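Local coordinates for protein putative glycosyl hydrolase (Bacteroides thetaiotaomicron VPI-5482, PDB 3K11) that probably acts as a glycoside hydrolase of the family 88 type, although its substrate and its reaction are not established, at residues A[45-50]-A[75-80]; A[82-87]-A[395-400]; A[245-250]-A[301-306]; A[261-266]-A[316-321]. One frame throughout, in Å; residues are numbered along the deposited sequence.

Contact 1. Residues A[45-50]-A[75-80]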
loop_
_atom_site.group_PDB
_atom_site.type_symbol
_atom_site.label_atom_id
_atom_site.label_comp_id
_atom_site.label_asym_id
_atom_site.label_seq_id
_atom_site.Cartn_x
_atom_site.Cartn_y
_atom_site.Cartn_z
ATOM N N LYS A 45 37.138 -18.570 7.652
ATOM C CA LYS A 45 37.888 -19.275 6.579
ATOM C C LYS A 45 37.879 -18.566 5.221
ATOM O O LYS A 45 38.704 -18.871 4.372
ATOM C CB LYS A 45 37.538 -20.784 6.441
ATOM C CG LYS A 45 36.066 -21.276 6.524
ATOM C CD LYS A 45 35.188 -20.934 5.309
ATOM C CE LYS A 45 35.545 -21.740 4.104
ATOM N NZ LYS A 45 34.728 -21.694 2.857
ATOM N N GLU A 46 36.966 -17.626 5.029
ATOM C CA GLU A 46 36.876 -16.845 3.799
ATOM C C GLU A 46 37.468 -15.459 3.838
ATOM O O GLU A 46 37.246 -14.649 2.914
ATOM C CB GLU A 46 35.396 -16.740 3.415
ATOM C CG GLU A 46 34.820 -18.052 2.944
ATOM C CD GLU A 46 35.468 -18.528 1.643
ATOM O OE1 GLU A 46 36.219 -17.766 0.989
ATOM O OE2 GLU A 46 35.221 -19.668 1.289
ATOM N N THR A 47 38.152 -15.133 4.928
ATOM C CA THR A 47 38.810 -13.849 5.081
ATOM C C THR A 47 40.249 -14.054 5.554
ATOM O O THR A 47 40.647 -13.536 6.602
ATOM C CB THR A 47 38.014 -12.931 6.031
ATOM O OG1 THR A 47 37.730 -13.601 7.278
ATOM C CG2 THR A 47 36.690 -12.472 5.331
ATOM N N PRO A 48 41.063 -14.733 4.737
ATOM C CA PRO A 48 42.434 -15.049 5.147
ATOM C C PRO A 48 43.289 -13.805 5.379
ATOM O O PRO A 48 43.248 -12.885 4.611
ATOM C CB PRO A 48 42.973 -15.879 3.982
ATOM C CG PRO A 48 42.157 -15.473 2.785
ATOM C CD PRO A 48 40.783 -15.231 3.371
ATOM N N ALA A 49 44.065 -13.813 6.444
ATOM C CA ALA A 49 44.947 -12.702 6.752
ATOM C C ALA A 49 46.357 -13.077 6.353
ATOM O O ALA A 49 47.194 -13.342 7.210
ATOM C CB ALA A 49 44.847 -12.352 8.261
ATOM N N ARG A 50 46.627 -13.134 5.050
ATOM C CA ARG A 50 47.961 -13.467 4.552
ATOM C C ARG A 50 48.241 -12.700 3.297
ATOM O O ARG A 50 47.310 -12.297 2.588
ATOM C CB ARG A 50 48.072 -14.938 4.114
ATOM C CG ARG A 50 47.440 -15.924 5.004
ATOM C CD ARG A 50 47.764 -17.352 4.591
ATOM N NE ARG A 50 47.312 -18.235 5.647
ATOM C CZ ARG A 50 46.084 -18.701 5.768
ATOM N NH1 ARG A 50 45.155 -18.452 4.857
ATOM N NH2 ARG A 50 45.800 -19.506 6.780
ATOM N N GLY A 75 40.035 -14.283 -0.350
ATOM C CA GLY A 75 38.961 -15.167 0.124
ATOM C C GLY A 75 37.675 -14.629 -0.474
ATOM O O GLY A 75 37.728 -13.795 -1.359
ATOM N N ALA A 76 36.517 -15.077 -0.006
ATOM C CA ALA A 76 35.253 -14.603 -0.583
ATOM C C ALA A 76 34.971 -13.169 -0.249
ATOM O O ALA A 76 34.277 -12.507 -1.001
ATOM C CB ALA A 76 34.054 -15.510 -0.133
ATOM N N PHE A 77 35.503 -12.654 0.870
ATOM C CA PHE A 77 35.195 -11.297 1.291
ATOM C C PHE A 77 36.448 -10.473 1.557
ATOM O O PHE A 77 37.413 -10.998 2.127
ATOM C CB PHE A 77 34.391 -11.356 2.567
ATOM C CG PHE A 77 33.193 -12.238 2.456
ATOM C CD1 PHE A 77 32.131 -11.854 1.637
ATOM C CD2 PHE A 77 33.173 -13.493 3.066
ATOM C CE1 PHE A 77 31.053 -12.699 1.461
ATOM C CE2 PHE A 77 32.089 -14.322 2.919
ATOM C CZ PHE A 77 31.011 -13.907 2.104
ATOM N N ARG A 78 36.411 -9.194 1.160
ATOM C CA ARG A 78 37.546 -8.259 1.321
ATOM C C ARG A 78 37.640 -7.855 2.781
ATOM O O ARG A 78 36.613 -7.658 3.442
ATOM C CB ARG A 78 37.352 -7.020 0.420
ATOM C CG ARG A 78 37.469 -7.295 -1.073
ATOM C CD ARG A 78 36.846 -6.223 -2.000
ATOM N NE ARG A 78 35.373 -6.225 -1.876
ATOM C CZ ARG A 78 34.589 -5.163 -1.622
ATOM N NH1 ARG A 78 35.083 -3.921 -1.519
ATOM N NH2 ARG A 78 33.278 -5.348 -1.497
ATOM N N LEU A 79 38.864 -7.785 3.299
ATOM C CA LEU A 79 39.099 -7.434 4.704
ATOM C C LEU A 79 38.830 -5.991 5.104
ATOM O O LEU A 79 38.593 -5.727 6.282
ATOM C CB LEU A 79 40.557 -7.744 5.094
ATOM C CG LEU A 79 40.993 -9.204 5.257
ATOM C CD1 LEU A 79 42.534 -9.344 5.542
ATOM C CD2 LEU A 79 40.251 -9.832 6.423
ATOM N N ALA A 80 38.919 -5.062 4.156
ATOM C CA ALA A 80 38.811 -3.647 4.502
ATOM C C ALA A 80 37.794 -2.911 3.677
ATOM O O ALA A 80 37.882 -1.683 3.524
ATOM C CB ALA A 80 40.130 -2.973 4.419
#

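Contact 2. Residues A[82-87]-A[395-400]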
loop_
_atom_site.group_PDB
_atom_site.type_symbol
_atom_site.label_atom_id
_atom_site.label_comp_id
_atom_site.label_asym_id
_atom_site.label_seq_id
_atom_site.Cartn_x
_atom_site.Cartn_y
_atom_site.Cartn_z
ATOM N N TYR A 82 33.843 -1.487 3.314
ATOM C CA TYR A 82 32.967 -0.942 4.362
ATOM C C TYR A 82 32.086 -2.032 4.938
ATOM O O TYR A 82 31.789 -2.018 6.126
ATOM C CB TYR A 82 32.142 0.230 3.840
ATOM C CG TYR A 82 31.011 -0.081 2.904
ATOM C CD1 TYR A 82 29.767 -0.451 3.408
ATOM C CD2 TYR A 82 31.118 0.105 1.556
ATOM C CE1 TYR A 82 28.715 -0.696 2.578
ATOM C CE2 TYR A 82 30.057 -0.134 0.727
ATOM C CZ TYR A 82 28.856 -0.554 1.250
ATOM O OH TYR A 82 27.738 -0.747 0.440
ATOM N N GLU A 83 31.721 -3.003 4.093
ATOM C CA GLU A 83 30.950 -4.174 4.560
ATOM C C GLU A 83 31.667 -4.869 5.693
ATOM O O GLU A 83 31.054 -5.267 6.692
ATOM C CB GLU A 83 30.639 -5.145 3.419
ATOM C CG GLU A 83 29.863 -4.568 2.253
ATOM C CD GLU A 83 30.743 -4.163 1.092
ATOM O OE1 GLU A 83 31.649 -3.351 1.279
ATOM O OE2 GLU A 83 30.494 -4.641 -0.030
ATOM N N TRP A 84 32.982 -5.016 5.570
ATOM C CA TRP A 84 33.706 -5.688 6.643
ATOM C C TRP A 84 33.912 -4.776 7.842
ATOM O O TRP A 84 34.005 -5.267 8.961
ATOM C CB TRP A 84 35.011 -6.354 6.119
ATOM C CG TRP A 84 34.988 -7.796 6.459
ATOM C CD1 TRP A 84 35.830 -8.471 7.263
ATOM C CD2 TRP A 84 33.950 -8.725 6.096
ATOM N NE1 TRP A 84 35.432 -9.766 7.381
ATOM C CE2 TRP A 84 34.271 -9.953 6.684
ATOM C CE3 TRP A 84 32.782 -8.623 5.339
ATOM C CZ2 TRP A 84 33.485 -11.083 6.519
ATOM C CZ3 TRP A 84 31.982 -9.763 5.173
ATOM C CH2 TRP A 84 32.336 -10.960 5.770
ATOM N N GLY A 85 33.958 -3.451 7.624
ATOM C CA GLY A 85 33.913 -2.501 8.741
ATOM C C GLY A 85 32.699 -2.827 9.620
ATOM O O GLY A 85 32.784 -2.869 10.871
ATOM N N VAL A 86 31.574 -3.113 8.985
ATOM C CA VAL A 86 30.396 -3.495 9.768
ATOM C C VAL A 86 30.644 -4.812 10.509
ATOM O O VAL A 86 30.342 -4.962 11.723
ATOM C CB VAL A 86 29.116 -3.572 8.880
ATOM C CG1 VAL A 86 27.893 -3.962 9.756
ATOM C CG2 VAL A 86 28.899 -2.268 8.136
ATOM N N THR A 87 31.245 -5.783 9.823
ATOM C CA THR A 87 31.528 -7.088 10.445
ATOM C C THR A 87 32.412 -6.926 11.667
ATOM O O THR A 87 32.187 -7.578 12.709
ATOM C CB THR A 87 32.174 -8.031 9.434
ATOM O OG1 THR A 87 31.260 -8.260 8.355
ATOM C CG2 THR A 87 32.594 -9.387 10.086
ATOM N N TYR A 395 27.390 -13.967 -1.919
ATOM C CA TYR A 395 28.643 -13.268 -1.733
ATOM C C TYR A 395 28.555 -11.749 -1.555
ATOM O O TYR A 395 29.588 -11.091 -1.459
ATOM C CB TYR A 395 29.601 -13.590 -2.868
ATOM C CG TYR A 395 30.000 -15.043 -2.840
ATOM C CD1 TYR A 395 30.738 -15.536 -1.774
ATOM C CD2 TYR A 395 29.609 -15.926 -3.849
ATOM C CE1 TYR A 395 31.098 -16.853 -1.701
ATOM C CE2 TYR A 395 29.973 -17.273 -3.778
ATOM C CZ TYR A 395 30.720 -17.715 -2.691
ATOM O OH TYR A 395 31.146 -19.037 -2.574
ATOM N N ALA A 396 27.339 -11.180 -1.575
ATOM C CA ALA A 396 27.146 -9.782 -1.194
ATOM C C ALA A 396 27.601 -9.711 0.247
ATOM O O ALA A 396 26.990 -10.347 1.128
ATOM C CB ALA A 396 25.692 -9.406 -1.299
ATOM N N ALA A 397 28.629 -8.911 0.511
ATOM C CA ALA A 397 29.253 -8.888 1.837
ATOM C C ALA A 397 28.374 -8.207 2.905
ATOM O O ALA A 397 28.582 -8.340 4.121
ATOM C CB ALA A 397 30.587 -8.187 1.766
ATOM N N HIS A 398 27.380 -7.478 2.445
ATOM C CA HIS A 398 26.552 -6.645 3.295
ATOM C C HIS A 398 25.720 -7.427 4.255
ATOM O O HIS A 398 25.196 -6.845 5.195
ATOM C CB HIS A 398 25.555 -5.855 2.444
ATOM C CG HIS A 398 26.183 -5.158 1.297
ATOM N ND1 HIS A 398 26.538 -5.812 0.146
ATOM C CD2 HIS A 398 26.560 -3.863 1.137
ATOM C CE1 HIS A 398 27.116 -4.947 -0.670
ATOM N NE2 HIS A 398 27.095 -3.755 -0.110
ATOM N N GLY A 399 25.517 -8.720 3.985
ATOM C CA GLY A 399 24.669 -9.507 4.876
ATOM C C GLY A 399 25.331 -9.930 6.168
ATOM O O GLY A 399 24.666 -10.157 7.189
ATOM N N TYR A 400 26.659 -10.044 6.140
ATOM C CA TYR A 400 27.362 -10.784 7.200
ATOM C C TYR A 400 27.421 -10.024 8.532
ATOM O O TYR A 400 27.040 -10.589 9.581
ATOM C CB TYR A 400 28.755 -11.238 6.662
ATOM C CG TYR A 400 28.512 -12.280 5.604
ATOM C CD1 TYR A 400 28.264 -13.596 5.959
ATOM C CD2 TYR A 400 28.315 -11.919 4.283
ATOM C CE1 TYR A 400 27.894 -14.554 4.999
ATOM C CE2 TYR A 400 27.961 -12.887 3.308
ATOM C CZ TYR A 400 27.765 -14.192 3.684
ATOM O OH TYR A 400 27.373 -15.145 2.761
HETATM O O HOH W 1 28.742 -6.989 6.467
HETATM O O HOH W 2 29.743 -7.051 -1.432
#

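Contact 3. Residues A[245-250]-A[301-306]. With EDO (1,2-ethanediol), chain H.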
loop_
_atom_site.group_PDB
_atom_site.type_symbol
_atom_site.label_atom_id
_atom_site.label_comp_id
_atom_site.label_asym_id
_atom_site.label_seq_id
_atom_site.Cartn_x
_atom_site.Cartn_y
_atom_site.Cartn_z
ATOM N N LYS A 245 5.986 9.645 6.142
ATOM C CA LYS A 245 6.183 8.199 6.071
ATOM C C LYS A 245 6.965 7.651 7.242
ATOM O O LYS A 245 6.921 6.450 7.534
ATOM C CB LYS A 245 6.918 7.839 4.779
ATOM C CG LYS A 245 6.128 8.151 3.519
ATOM C CD LYS A 245 6.849 7.761 2.204
ATOM C CE LYS A 245 5.803 7.571 1.008
ATOM N NZ LYS A 245 5.051 6.135 0.937
ATOM N N GLY A 246 7.721 8.512 7.892
ATOM C CA GLY A 246 8.656 8.032 8.903
ATOM C C GLY A 246 9.798 7.239 8.312
ATOM O O GLY A 246 10.326 6.369 8.981
ATOM N N LEU A 247 10.221 7.596 7.098
ATOM C CA LEU A 247 11.255 6.883 6.357
ATOM C C LEU A 247 12.168 7.921 5.717
ATOM O O LEU A 247 11.819 9.101 5.619
ATOM C CB LEU A 247 10.604 6.012 5.244
ATOM C CG LEU A 247 9.589 4.953 5.628
ATOM C CD1 LEU A 247 9.053 4.312 4.308
ATOM C CD2 LEU A 247 10.225 3.928 6.565
ATOM N N TYR A 248 13.316 7.453 5.259
ATOM C CA TYR A 248 14.268 8.266 4.543
ATOM C C TYR A 248 14.303 7.931 3.070
ATOM O O TYR A 248 14.175 6.768 2.678
ATOM C CB TYR A 248 15.652 7.992 5.067
ATOM C CG TYR A 248 15.998 8.647 6.400
ATOM C CD1 TYR A 248 15.754 7.995 7.594
ATOM C CD2 TYR A 248 16.592 9.900 6.454
ATOM C CE1 TYR A 248 16.102 8.541 8.789
ATOM C CE2 TYR A 248 16.924 10.460 7.664
ATOM C CZ TYR A 248 16.691 9.779 8.821
ATOM O OH TYR A 248 17.042 10.356 10.013
ATOM N N ARG A 249 14.480 8.974 2.256
ATOM C CA ARG A 249 14.802 8.766 0.844
ATOM C C ARG A 249 16.275 8.307 0.680
ATOM O O ARG A 249 17.149 8.733 1.421
ATOM C CB ARG A 249 14.517 10.008 0.017
ATOM C CG ARG A 249 14.947 11.277 0.566
ATOM C CD ARG A 249 14.734 12.467 -0.396
ATOM N NE ARG A 249 13.344 12.853 -0.538
ATOM C CZ ARG A 249 12.595 13.520 0.329
ATOM N NH1 ARG A 249 12.987 13.878 1.519
ATOM N NH2 ARG A 249 11.366 13.789 0.006
ATOM N N HIS A 250 16.552 7.472 -0.311
ATOM C CA HIS A 250 17.936 7.030 -0.570
ATOM C C HIS A 250 18.827 8.167 -1.065
ATOM O O HIS A 250 20.002 8.224 -0.739
ATOM C CB HIS A 250 17.966 5.888 -1.595
ATOM C CG HIS A 250 19.313 5.284 -1.791
ATOM N ND1 HIS A 250 19.685 4.634 -2.960
ATOM C CD2 HIS A 250 20.382 5.232 -0.966
ATOM C CE1 HIS A 250 20.931 4.196 -2.829
ATOM N NE2 HIS A 250 21.381 4.543 -1.628
ATOM N N ARG A 301 9.197 4.052 14.244
ATOM C CA ARG A 301 7.779 3.881 14.004
ATOM C C ARG A 301 7.445 3.648 12.524
ATOM O O ARG A 301 6.555 2.855 12.211
ATOM C CB ARG A 301 6.987 5.068 14.570
ATOM C CG ARG A 301 6.929 5.086 16.090
ATOM C CD ARG A 301 5.929 6.123 16.591
ATOM N NE ARG A 301 6.417 7.482 16.436
ATOM C CZ ARG A 301 7.179 8.126 17.329
ATOM N NH1 ARG A 301 7.600 7.555 18.465
ATOM N NH2 ARG A 301 7.579 9.353 17.060
ATOM N N GLY A 302 8.122 4.354 11.626
ATOM C CA GLY A 302 7.869 4.213 10.177
ATOM C C GLY A 302 8.353 2.904 9.627
ATOM O O GLY A 302 7.673 2.284 8.839
ATOM N N VAL A 303 9.541 2.488 10.032
ATOM C CA VAL A 303 10.111 1.218 9.581
ATOM C C VAL A 303 9.294 0.043 10.090
ATOM O O VAL A 303 8.919 -0.853 9.315
ATOM C CB VAL A 303 11.626 1.053 9.985
ATOM C CG1 VAL A 303 12.106 -0.430 9.762
ATOM C CG2 VAL A 303 12.517 2.090 9.201
ATOM N N THR A 304 8.996 0.018 11.391
ATOM C CA THR A 304 8.412 -1.164 11.973
ATOM C C THR A 304 7.019 -1.407 11.432
ATOM O O THR A 304 6.631 -2.541 11.271
ATOM C CB THR A 304 8.363 -1.102 13.470
ATOM O OG1 THR A 304 7.738 0.125 13.873
ATOM C CG2 THR A 304 9.777 -1.167 14.082
ATOM N N ALA A 305 6.288 -0.347 11.121
ATOM C CA ALA A 305 4.928 -0.488 10.564
ATOM C C ALA A 305 4.937 -1.252 9.252
ATOM O O ALA A 305 3.895 -1.753 8.845
ATOM C CB ALA A 305 4.303 0.870 10.350
ATOM N N LEU A 306 6.077 -1.267 8.551
ATOM C CA LEU A 306 6.139 -1.906 7.239
ATOM C C LEU A 306 6.799 -3.284 7.230
ATOM O O LEU A 306 7.072 -3.845 6.163
ATOM C CB LEU A 306 6.830 -0.963 6.268
ATOM C CG LEU A 306 6.054 0.356 6.061
ATOM C CD1 LEU A 306 6.986 1.400 5.318
ATOM C CD2 LEU A 306 4.716 0.097 5.307
HETATM C C1 EDO H . 7.416 12.375 -0.455
HETATM O O1 EDO H . 7.600 13.718 0.037
HETATM C C2 EDO H . 8.653 11.847 -1.173
HETATM O O2 EDO H . 9.320 12.790 -2.027
HETATM O O HOH W 3 5.609 3.699 7.654
#

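Contact 4. Residues A[261-266]-A[316-321]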
loop_
_atom_site.group_PDB
_atom_site.type_symbol
_atom_site.label_atom_id
_atom_site.label_comp_id
_atom_site.label_asym_id
_atom_site.label_seq_id
_atom_site.Cartn_x
_atom_site.Cartn_y
_atom_site.Cartn_z
ATOM N N ALA A 261 11.360 10.002 -3.667
ATOM C CA ALA A 261 11.736 9.133 -2.573
ATOM C C ALA A 261 11.719 7.695 -3.046
ATOM O O ALA A 261 10.688 7.207 -3.484
ATOM C CB ALA A 261 10.759 9.304 -1.414
ATOM N N PHE A 262 12.873 7.054 -3.010
ATOM C CA PHE A 262 12.970 5.634 -3.134
ATOM C C PHE A 262 13.508 5.171 -1.780
ATOM O O PHE A 262 14.667 5.393 -1.464
ATOM C CB PHE A 262 13.858 5.255 -4.307
ATOM C CG PHE A 262 13.221 5.618 -5.644
ATOM C CD1 PHE A 262 12.313 4.758 -6.229
ATOM C CD2 PHE A 262 13.450 6.827 -6.217
ATOM C CE1 PHE A 262 11.642 5.122 -7.360
ATOM C CE2 PHE A 262 12.796 7.167 -7.399
ATOM C CZ PHE A 262 11.900 6.309 -7.939
ATOM N N CYS A 263 12.635 4.592 -0.953
ATOM C CA CYS A 263 12.955 4.289 0.461
ATOM C C CYS A 263 13.626 2.928 0.539
ATOM O O CYS A 263 13.056 1.961 1.003
ATOM C CB CYS A 263 11.675 4.327 1.291
ATOM S SG CYS A 263 10.919 6.006 1.209
ATOM N N TRP A 264 14.824 2.866 -0.014
ATOM C CA TRP A 264 15.572 1.625 -0.121
ATOM C C TRP A 264 15.900 1.085 1.264
ATOM O O TRP A 264 16.400 1.811 2.135
ATOM C CB TRP A 264 16.833 1.846 -0.970
ATOM C CG TRP A 264 17.668 0.638 -1.156
ATOM C CD1 TRP A 264 17.233 -0.605 -1.470
ATOM C CD2 TRP A 264 19.089 0.550 -1.014
ATOM N NE1 TRP A 264 18.284 -1.458 -1.559
ATOM C CE2 TRP A 264 19.444 -0.786 -1.268
ATOM C CE3 TRP A 264 20.084 1.477 -0.765
ATOM C CZ2 TRP A 264 20.762 -1.230 -1.256
ATOM C CZ3 TRP A 264 21.399 1.027 -0.703
ATOM C CH2 TRP A 264 21.713 -0.318 -0.954
ATOM N N ALA A 265 15.573 -0.176 1.494
ATOM C CA ALA A 265 15.698 -0.783 2.846
ATOM C C ALA A 265 17.077 -0.793 3.426
ATOM O O ALA A 265 17.248 -0.372 4.587
ATOM C CB ALA A 265 15.062 -2.227 2.872
ATOM N N ARG A 266 18.103 -1.195 2.670
ATOM C CA ARG A 266 19.415 -1.230 3.307
ATOM C C ARG A 266 19.865 0.158 3.746
ATOM O O ARG A 266 20.305 0.308 4.864
ATOM C CB ARG A 266 20.473 -1.886 2.443
ATOM C CG ARG A 266 21.841 -1.831 3.147
ATOM C CD ARG A 266 22.834 -2.871 2.707
ATOM N NE ARG A 266 23.248 -2.713 1.328
ATOM C CZ ARG A 266 23.169 -3.660 0.399
ATOM N NH1 ARG A 266 22.688 -4.866 0.659
ATOM N NH2 ARG A 266 23.643 -3.391 -0.821
ATOM N N LEU A 316 12.190 -1.939 -1.369
ATOM C CA LEU A 316 11.656 -0.563 -1.203
ATOM C C LEU A 316 10.621 -0.720 -0.097
ATOM O O LEU A 316 9.629 -1.444 -0.254
ATOM C CB LEU A 316 11.019 -0.011 -2.470
ATOM C CG LEU A 316 12.040 0.357 -3.585
ATOM C CD1 LEU A 316 11.338 0.947 -4.842
ATOM C CD2 LEU A 316 13.165 1.291 -3.071
ATOM N N LEU A 317 10.839 -0.034 1.021
ATOM C CA LEU A 317 10.131 -0.364 2.263
ATOM C C LEU A 317 8.643 -0.244 2.164
ATOM O O LEU A 317 7.882 -1.069 2.755
ATOM C CB LEU A 317 10.620 0.494 3.392
ATOM C CG LEU A 317 12.016 0.212 3.953
ATOM C CD1 LEU A 317 12.460 1.395 4.847
ATOM C CD2 LEU A 317 12.070 -1.141 4.722
ATOM N N ASP A 318 8.225 0.774 1.387
ATOM C CA ASP A 318 6.821 1.130 1.245
ATOM C C ASP A 318 6.206 0.599 -0.031
ATOM O O ASP A 318 5.140 1.072 -0.461
ATOM C CB ASP A 318 6.629 2.653 1.339
ATOM C CG ASP A 318 7.439 3.426 0.316
ATOM O OD1 ASP A 318 8.392 2.843 -0.262
ATOM O OD2 ASP A 318 7.124 4.630 0.117
ATOM N N CYS A 319 6.851 -0.416 -0.610
ATOM C CA CYS A 319 6.378 -1.080 -1.840
ATOM C C CYS A 319 6.303 -2.567 -1.521
ATOM O O CYS A 319 7.315 -3.272 -1.587
ATOM C CB CYS A 319 7.355 -0.833 -2.994
ATOM S SG CYS A 319 7.413 0.907 -3.433
ATOM N N ASN A 320 5.103 -3.047 -1.148
ATOM C CA ASN A 320 4.970 -4.425 -0.668
ATOM C C ASN A 320 5.048 -5.489 -1.771
ATOM O O ASN A 320 4.968 -6.680 -1.484
ATOM C CB ASN A 320 3.769 -4.599 0.279
ATOM C CG ASN A 320 2.457 -4.712 -0.421
ATOM O OD1 ASN A 320 2.394 -4.644 -1.641
ATOM N ND2 ASN A 320 1.387 -4.982 0.352
ATOM N N ASP A 321 5.232 -5.040 -3.014
ATOM C CA ASP A 321 5.450 -5.903 -4.160
ATOM C C ASP A 321 6.910 -5.993 -4.532
ATOM O O ASP A 321 7.258 -6.603 -5.558
ATOM C CB ASP A 321 4.569 -5.501 -5.359
ATOM C CG ASP A 321 4.824 -4.090 -5.871
ATOM O OD1 ASP A 321 5.495 -3.312 -5.150
ATOM O OD2 ASP A 321 4.323 -3.761 -6.998
HETATM O O HOH W 4 7.752 6.127 -2.033
HETATM O O HOH W 5 10.173 3.690 -1.972
#

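Contact 1. Residues A[45-50]-A[75-80]
Glu46 carries the tight part of this contact, and both its backbone and its side chain meet residues 75-77. Glu46 O lies 3.3 Å from Gly75 CA, a CA-H...O contact. A CB on Gly75 would run into Glu46 O and Pro48 CD, so the close approach depends on glycine. The same carbonyl takes a weak bond from Phe77 N. The Glu46 chain bends at chi2 (-65°), which brings CD to 3.8 Å from Ala76 CB. OE1 accepts from Ala76 N at 2.9 Å on its anti side, with the donor 24° out of the carboxylate plane. Thr47 CG2 sits at the edge of the Phe77 ring, and Thr47 CB meets Leu79 CD2 at 3.8 Å. Thr47 OG1 turns elsewhere, to Ile43 O and Tyr106 OH. The packing is looser at Ala49, whose CA is 4.3 Å from Leu79 CD1. The solvent side lies beyond the Glu46 carboxylate, where exposed Lys45 is modelled in two conformers, so its salt bridge to Glu46 OE2 is less certain. The contact packs the loop after helix 29-45 on the loop before helix 82-98, consistent with the alpha/alpha barrel of the six-hairpin clan.

Contact 2. Residues A[82-87]-A[395-400]
Glu83 CA and His398 CA lie 5.2 Å apart, where the first turn of helix 82-98 meets the 3-10 segment 397-399. Glu83 CB touches Ala397 CB at 3.5 Å. Glu83 CG lies over one face of the His398 ring, 3.7 Å from the centroid and 15° off the normal, a CH-pi contact. The Glu83 chain is bent at chi2 (98°), and its carboxylate plane is turned 38° from the ring plane. Glu83 OE2 is bridged by a water to Ala397 N. A second water donates to both Glu83 O and Ala397 O, so the two backbones are linked through solvent held inside the fold. Tyr82 comes to the same ring from its edge, with OH in the ring plane and 3.1 Å from His398 NE2. The contact is buried near the centre of the chain and joins parts 308 residues apart, which is consistent with closure of the helical ring of an alpha/alpha barrel. An alanine at His398 would probably leave Glu83 CG without the ring face it covers and open a gap beside Tyr82 OH. Trp84 makes the apolar part, against Ala397 and Tyr400. Its CH2 packs on Tyr400 CB at 3.7 Å, and CZ3 is 4.0 Å from Ala397 CB. The indole NE1 is hydrogen-bonded to Tyr106 OH, and Tyr400 OH to Val394 O. Phe77 stacks on the Trp84 ring and also meets the Tyr400 ring. Asp8 of the second subunit packs on Glu83 and Ala397.

Contact 3. Residues A[245-250]-A[301-306]
A G1 beta bulge, formed by Gly246 and Leu247 facing Ile242, packs on helix 289-304 at Gly302. Gly246 CA and Gly302 CA are 4.1 Å apart. Both glycines suit this spacing. Gly246 has a positive phi of 68°, and a CB there would strike Gly302 CA. A CB on Gly302 would strike Gly246 O and Lys245 O. The bare Gly302 CA instead lies 3.5 Å from Gly246 O, a CA-H...O contact with an angle of 152° at the hydrogen. Gly246 O is buried here and has no conventional hydrogen-bond partner in the model. A water spans the rest of the polar gap, donating to Lys245 O at 3.1 Å and to Gly302 O at 2.8 Å. Leu247 supplies the apolar part, and its two methyl groups go to different partners. CD2 rests on the helix backbone, 3.7 Å from Gly302 C, and reaches Val303 CG2 at 3.9 Å. CD1, held anti to CA by chi2 (177°), meets Leu306 CD1 at 3.7 Å. The two leucine side chains cross obliquely. Away from the helix, Arg249 NH2 donates to O2 of a bound ethanediol, which is probably from the crystallisation liquor. Val303 O accepts a hydrogen bond from Trp313 NE1, on strand 313-314. Leu247 also touches Asn268 on helix 265-281, as well as Cys263 and Leu317. The start of the bulged strand 247-253 thus meets the C-terminal part of helix 289-304 and helix 265-281, while Tyr248 packs on helix 222-240.

Contact 4. Residues A[261-266]-A[316-321]
Cys263 and Leu317 share the direct backbone hydrogen bond of this contact. Leu317 N donates to Cys263 O at 3.0 Å. Next to it Trp264 and Leu316 form a single beta bridge, with Trp264 CA 4.6 Å from Leu316 CA. Both backbones turn sharply here. Cys263 is the centre of an inverse gamma turn, and residues 316-319 make a type I beta turn. Water carries the second kind of link. Asp318 CG stands between its own backbone N and carbonyl carbon (chi1 57°), and the carboxylate meets two waters. One water donates to Asp318 OD1 at 2.6 Å and accepts from Cys263 N at 2.8 Å. The other donates to Asp318 OD2 and, weakly, to Ala261 O. OD2 also has a salt bridge with Lys245 NZ. The remaining contacts are van der Waals packing. Leu317 CD2 packs on Ala265 CB at 3.7 Å, and Leu317 CG lies 3.6 Å from Cys263 O. Leu316 CD2 is 3.8 Å from Trp264 N, while CD1 reaches the edge of the Phe262 ring. An alanine at Leu317 would probably keep the backbone bond but leave Ala265 CB without its methyl partner and open a gap there. Trp264 is the N-cap residue of helix 265-281. Leu317 also packs on helix 326-342, and Leu316 on helix 384-388. Leu316 and Leu317 thus join the turn to the start of helix 265-281 and to these two helices.

In the fold
Contacts 2 and 4 are buried, while contacts 1 and 3 are partly buried and lie on opposite sides of the chain's centre. Contact 2 lies nearest that centre and encloses contacts 3 and 4 in its long sequence loop. Contacts 1 and 2 touch through Phe77 and Tyr400. Contacts 3 and 4 have centres about 9 Å apart and share the surroundings of strand 247-253 and helix 265-281. His398 packs on Arg266, which joins contact 2 to contact 4. Contact 4 has a direct backbone bond; contact 1 has a weak one and a carboxylate bond to a backbone N-H. Waters bridge contacts 2, 3 and 4. Aromatic packing distinguishes contact 2, and close glycines contact 3.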